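PDB 3KL2: putative isochorismatase from Streptomyces avermitilis, which probably acts as a hydrolase of the isochorismatase-like cysteine hydrolase family, although its substrate has not been established. Local coordinates for residues Val179-Cys185 with Phe205-Ser211; Phe159-Cys163 with Glu193-Ile198. All blocks are in the same frame, centred on the assembly; numbering follows the deposited sequence.

Interaction 1. Residues Val179-Cys185 with Phe205-Ser211; sequences VITLTDC and FSVPMTS
Strand 179-182 and the short, weakly bonded strand 207-209 run parallel, their axes crossing at -30° with a closest approach of 4.6 Å. I180 lies beside V207, T181 beside P208 and L182 beside M209, with CA-CA distances of 4.8, 4.7 and 5.3 Å. V207 N donates to V179 O (3.0 Å) and M209 N to T181 O (2.9 Å), while T181 N to V207 O is weak at 3.4 Å. Beyond the strand, a type I turn from L182 to C185 (C185 N to L182 O, 3.0 Å) turns segment 179-185 aside, and T183 N reaches M209 O at 2.8 Å. On one face of the sheet I180 CG2 packs on M209 CG at 3.7 Å. On the other, T181 (p) gives OG1 to S206 OG (2.9 Å), which also bonds F202 O, and T183 CG2 lies 3.4 Å from P208 CB. T183, also p, adds an OG1 bond of 3.0 Å to M209 O. This is the final beta-alpha-beta crossover of the parallel sheet, with 207-209 an outermost strand within the chain. D184 (p) takes S211 N on OD1 (2.8 Å) and S211 OG on OD2 (2.7 Å). The NH that P208 lacks would point away from strand 179-182, so this pairing is unaffected; D184 and the two hydrogen bonds from T183 N and OG1 to M209 O fasten the strand's C-terminal end and the start of helix 211-218.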
# COMPACT_ATOMS: atom_id res chain seq x y z
N VAL A 179 14.02 4.20 10.31
CA VAL A 179 14.66 2.89 10.18
C VAL A 179 16.11 2.88 10.70
O VAL A 179 16.90 3.72 10.33
CB VAL A 179 14.67 2.45 8.71
CG1 VAL A 179 15.09 1.01 8.61
CG2 VAL A 179 13.26 2.69 8.09
N ILE A 180 16.45 1.93 11.54
CA ILE A 180 17.82 1.72 11.97
C ILE A 180 18.20 0.33 11.43
O ILE A 180 17.46 -0.63 11.66
CB ILE A 180 17.92 1.71 13.49
CG1 ILE A 180 17.70 3.11 14.05
CG2 ILE A 180 19.27 1.20 13.96
CD1 ILE A 180 17.40 3.08 15.53
N THR A 181 19.29 0.26 10.67
CA THR A 181 19.81 -1.03 10.19
C THR A 181 20.99 -1.42 11.04
O THR A 181 21.86 -0.61 11.30
CB THR A 181 20.26 -1.00 8.71
OG1 THR A 181 21.12 0.12 8.49
CG2 THR A 181 19.02 -0.91 7.79
N LEU A 182 20.99 -2.68 11.47
CA LEU A 182 22.02 -3.26 12.28
C LEU A 182 23.08 -3.82 11.34
O LEU A 182 22.94 -4.95 10.80
CB LEU A 182 21.45 -4.37 13.16
CG LEU A 182 20.56 -3.97 14.35
CD1 LEU A 182 19.76 -5.15 14.83
CD2 LEU A 182 21.40 -3.42 15.49
N THR A 183 24.13 -3.02 11.14
CA THR A 183 25.18 -3.32 10.14
C THR A 183 25.88 -4.65 10.40
O THR A 183 26.24 -5.32 9.45
CB THR A 183 26.23 -2.19 10.05
OG1 THR A 183 26.85 -1.99 11.34
CG2 THR A 183 25.56 -0.88 9.57
N ASP A 184 26.03 -5.03 11.67
CA ASP A 184 26.62 -6.33 12.02
C ASP A 184 25.59 -7.39 12.47
O ASP A 184 25.97 -8.33 13.16
CB ASP A 184 27.77 -6.20 13.07
CG ASP A 184 27.31 -5.57 14.38
OD1 ASP A 184 26.14 -5.18 14.44
OD2 ASP A 184 28.12 -5.42 15.35
N CYS A 185 24.32 -7.26 12.07
CA CYS A 185 23.30 -8.32 12.29
C CYS A 185 22.58 -8.66 11.01
O CYS A 185 21.41 -9.03 11.02
CB CYS A 185 22.29 -7.91 13.35
SG CYS A 185 22.96 -7.62 14.95
N PHE A 205 18.56 5.37 3.24
CA PHE A 205 17.23 4.95 3.68
C PHE A 205 17.18 4.67 5.16
O PHE A 205 16.13 4.31 5.67
CB PHE A 205 16.78 3.71 2.92
CG PHE A 205 16.62 3.94 1.45
CD1 PHE A 205 15.50 4.60 0.96
CD2 PHE A 205 17.59 3.54 0.54
CE1 PHE A 205 15.33 4.86 -0.42
CE2 PHE A 205 17.41 3.76 -0.85
CZ PHE A 205 16.28 4.42 -1.32
N SER A 206 18.31 4.84 5.86
CA SER A 206 18.39 4.43 7.25
C SER A 206 19.48 5.14 8.05
O SER A 206 20.23 6.00 7.53
CB SER A 206 18.51 2.89 7.38
OG SER A 206 19.83 2.40 7.19
N VAL A 207 19.51 4.82 9.33
CA VAL A 207 20.60 5.22 10.20
C VAL A 207 21.33 3.93 10.55
O VAL A 207 20.86 3.19 11.42
CB VAL A 207 20.10 5.93 11.47
CG1 VAL A 207 21.29 6.44 12.32
CG2 VAL A 207 19.18 7.08 11.10
N PRO A 208 22.43 3.62 9.85
CA PRO A 208 23.12 2.37 10.16
C PRO A 208 23.86 2.42 11.51
O PRO A 208 24.54 3.41 11.81
CB PRO A 208 24.13 2.20 8.99
CG PRO A 208 23.74 3.20 7.99
CD PRO A 208 23.07 4.33 8.74
N MET A 209 23.68 1.38 12.32
CA MET A 209 24.39 1.26 13.58
C MET A 209 24.90 -0.16 13.80
O MET A 209 24.53 -1.13 13.12
CB MET A 209 23.50 1.66 14.77
CG MET A 209 22.56 2.79 14.46
SD MET A 209 22.04 3.78 15.87
CE MET A 209 23.60 4.73 16.00
N THR A 210 25.77 -0.28 14.79
CA THR A 210 26.26 -1.56 15.18
C THR A 210 25.34 -2.07 16.26
O THR A 210 24.53 -1.32 16.82
CB THR A 210 27.73 -1.47 15.63
OG1 THR A 210 27.83 -0.64 16.80
CG2 THR A 210 28.57 -0.88 14.50
N SER A 211 25.42 -3.37 16.50
CA SER A 211 24.78 -4.00 17.63
C SER A 211 25.12 -3.24 18.93
O SER A 211 24.23 -2.84 19.68
CB SER A 211 25.26 -5.44 17.72
OG SER A 211 26.68 -5.53 17.62

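Interaction 2. Residues Phe159-Cys163 with Glu193-Ile198; sequences FLTNC and EHNNAI
In the alpha/beta fold of the isochorismatase family, the loop leaving central strand 153-159 leads into helix 164-174, at whose N-terminal end the family's cysteine hydrolases carry their nucleophile. Here that loop, residues 159-163, is braced by helix 191-205. A cis peptide joins F159 to L160, as is known in relatives, and a type I turn follows from L160 to C163 (C163 N to L160 O, 2.8 Å), placing C163 at the helix N-cap. The two central turn residues, T161 and N162, point their CA-CB bonds toward the helix; T161 CA lies 5.8 Å from H194 CA, and N162 CA 5.6 Å from A197 CA. Along the helix, E193 comes first. Its extended side chain (chi1 m, chi2 t) lets OE1 accept a 3.1 Å hydrogen bond from ND2 of N162, whose p rotamer carries the amide to it. The same ND2 also bonds D201 of the second subunit, so this polar end of the contact reaches the subunit interface. H194 (t) follows, its side chain touching V51 and T55 of helix 45-55 and V186 of strand 178-187. One turn further along, A197 supplies the apolar centre: its small CB sits 3.8 Å from T161 CG2 and 3.9 Å from N162 CB, allowing the loop close approach. I198 adds a looser touch, CG1 lying 4.3 Å from T161 CG2. The methyl of T161 thus serves A197 and I198, while its OG1, with chi1 at m, meets the ring edge of H194 near the ring plane in a 2.9 Å hydrogen bond to ND1.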
# COMPACT_ATOMS: atom_id res chain seq x y z
N PHE A 159 18.21 -11.34 6.98
CA PHE A 159 18.65 -11.82 5.68
C PHE A 159 17.65 -11.35 4.63
O PHE A 159 16.46 -11.11 4.95
CB PHE A 159 18.60 -13.34 5.64
CG PHE A 159 19.48 -14.04 6.64
CD1 PHE A 159 20.73 -14.51 6.26
CD2 PHE A 159 19.04 -14.30 7.92
CE1 PHE A 159 21.53 -15.21 7.12
CE2 PHE A 159 19.80 -15.00 8.79
CZ PHE A 159 21.07 -15.46 8.40
N LEU A 160 18.08 -11.14 3.38
CA LEU A 160 19.45 -10.91 2.99
C LEU A 160 19.73 -9.43 2.96
O LEU A 160 18.90 -8.66 2.45
CB LEU A 160 19.70 -11.43 1.59
CG LEU A 160 19.58 -12.93 1.42
CD1 LEU A 160 19.31 -13.28 -0.05
CD2 LEU A 160 20.81 -13.61 1.97
N THR A 161 20.94 -9.05 3.40
CA THR A 161 21.40 -7.67 3.37
C THR A 161 20.95 -6.86 2.16
O THR A 161 20.42 -5.78 2.36
CB THR A 161 22.90 -7.63 3.31
OG1 THR A 161 23.44 -8.33 4.42
CG2 THR A 161 23.37 -6.17 3.30
N ASN A 162 21.18 -7.35 0.94
CA ASN A 162 20.83 -6.56 -0.25
C ASN A 162 19.50 -6.93 -0.88
O ASN A 162 19.13 -6.36 -1.90
CB ASN A 162 21.94 -6.58 -1.33
CG ASN A 162 22.30 -7.98 -1.77
OD1 ASN A 162 22.38 -8.89 -0.95
ND2 ASN A 162 22.46 -8.17 -3.05
N CYS A 163 18.76 -7.85 -0.26
CA CYS A 163 17.51 -8.27 -0.80
C CYS A 163 16.36 -7.83 0.12
O CYS A 163 16.02 -6.65 0.15
CB CYS A 163 17.55 -9.76 -1.07
SG CYS A 163 16.17 -10.29 -2.12
N GLU A 193 28.59 -8.07 -2.15
CA GLU A 193 27.18 -7.60 -2.17
C GLU A 193 26.79 -6.99 -0.82
O GLU A 193 26.17 -5.94 -0.75
CB GLU A 193 26.20 -8.73 -2.52
CG GLU A 193 26.42 -9.37 -3.91
CD GLU A 193 25.31 -10.38 -4.35
OE1 GLU A 193 24.29 -10.57 -3.62
OE2 GLU A 193 25.48 -10.97 -5.46
N HIS A 194 27.19 -7.66 0.26
CA HIS A 194 26.93 -7.19 1.62
C HIS A 194 27.50 -5.80 1.92
O HIS A 194 26.77 -4.91 2.35
CB HIS A 194 27.52 -8.23 2.57
CG HIS A 194 27.43 -7.87 4.02
ND1 HIS A 194 26.31 -8.12 4.78
CD2 HIS A 194 28.35 -7.32 4.85
CE1 HIS A 194 26.55 -7.74 6.03
NE2 HIS A 194 27.78 -7.25 6.10
N ASN A 195 28.79 -5.63 1.67
CA ASN A 195 29.52 -4.40 1.99
C ASN A 195 29.03 -3.21 1.17
O ASN A 195 29.01 -2.08 1.66
CB ASN A 195 31.02 -4.58 1.69
CG ASN A 195 31.70 -5.63 2.55
OD1 ASN A 195 31.21 -6.02 3.60
ND2 ASN A 195 32.86 -6.07 2.11
N ASN A 196 28.69 -3.47 -0.09
CA ASN A 196 28.26 -2.42 -0.99
C ASN A 196 26.89 -1.88 -0.52
O ASN A 196 26.73 -0.66 -0.28
CB ASN A 196 28.29 -2.91 -2.45
CG ASN A 196 29.77 -2.96 -3.07
OD1 ASN A 196 30.66 -2.18 -2.68
ND2 ASN A 196 30.00 -3.85 -4.03
N ALA A 197 25.94 -2.79 -0.32
CA ALA A 197 24.65 -2.44 0.25
C ALA A 197 24.80 -1.61 1.54
O ALA A 197 24.17 -0.55 1.66
CB ALA A 197 23.81 -3.70 0.50
N ILE A 198 25.64 -2.04 2.46
CA ILE A 198 25.78 -1.32 3.73
C ILE A 198 26.36 0.11 3.54
O ILE A 198 25.82 1.06 4.12
CB ILE A 198 26.63 -2.10 4.75
CG1 ILE A 198 25.82 -3.28 5.30
CG2 ILE A 198 27.06 -1.21 5.93
CD1 ILE A 198 26.68 -4.42 5.89

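From the N terminus the four segments come in the order 159-163, 179-185, 193-198 and 205-211, so the two contacts alternate along the chain and their loops cross. Interaction 2 closes a loop holding helix 164-174 and all of strand 178-187; interaction 1 closes a later one that contains nearly all of helix 191-205, whose residues 193-198 belong to interaction 2. The helix is therefore held at its early turns by the loop after strand 153-159, while its flanking strands pair with each other. The contacts, centres 12 Å apart, meet directly where I198 CD1 packs 3.7 Å from T183 O. Both also reach the second subunit, through V179 and N162 among others.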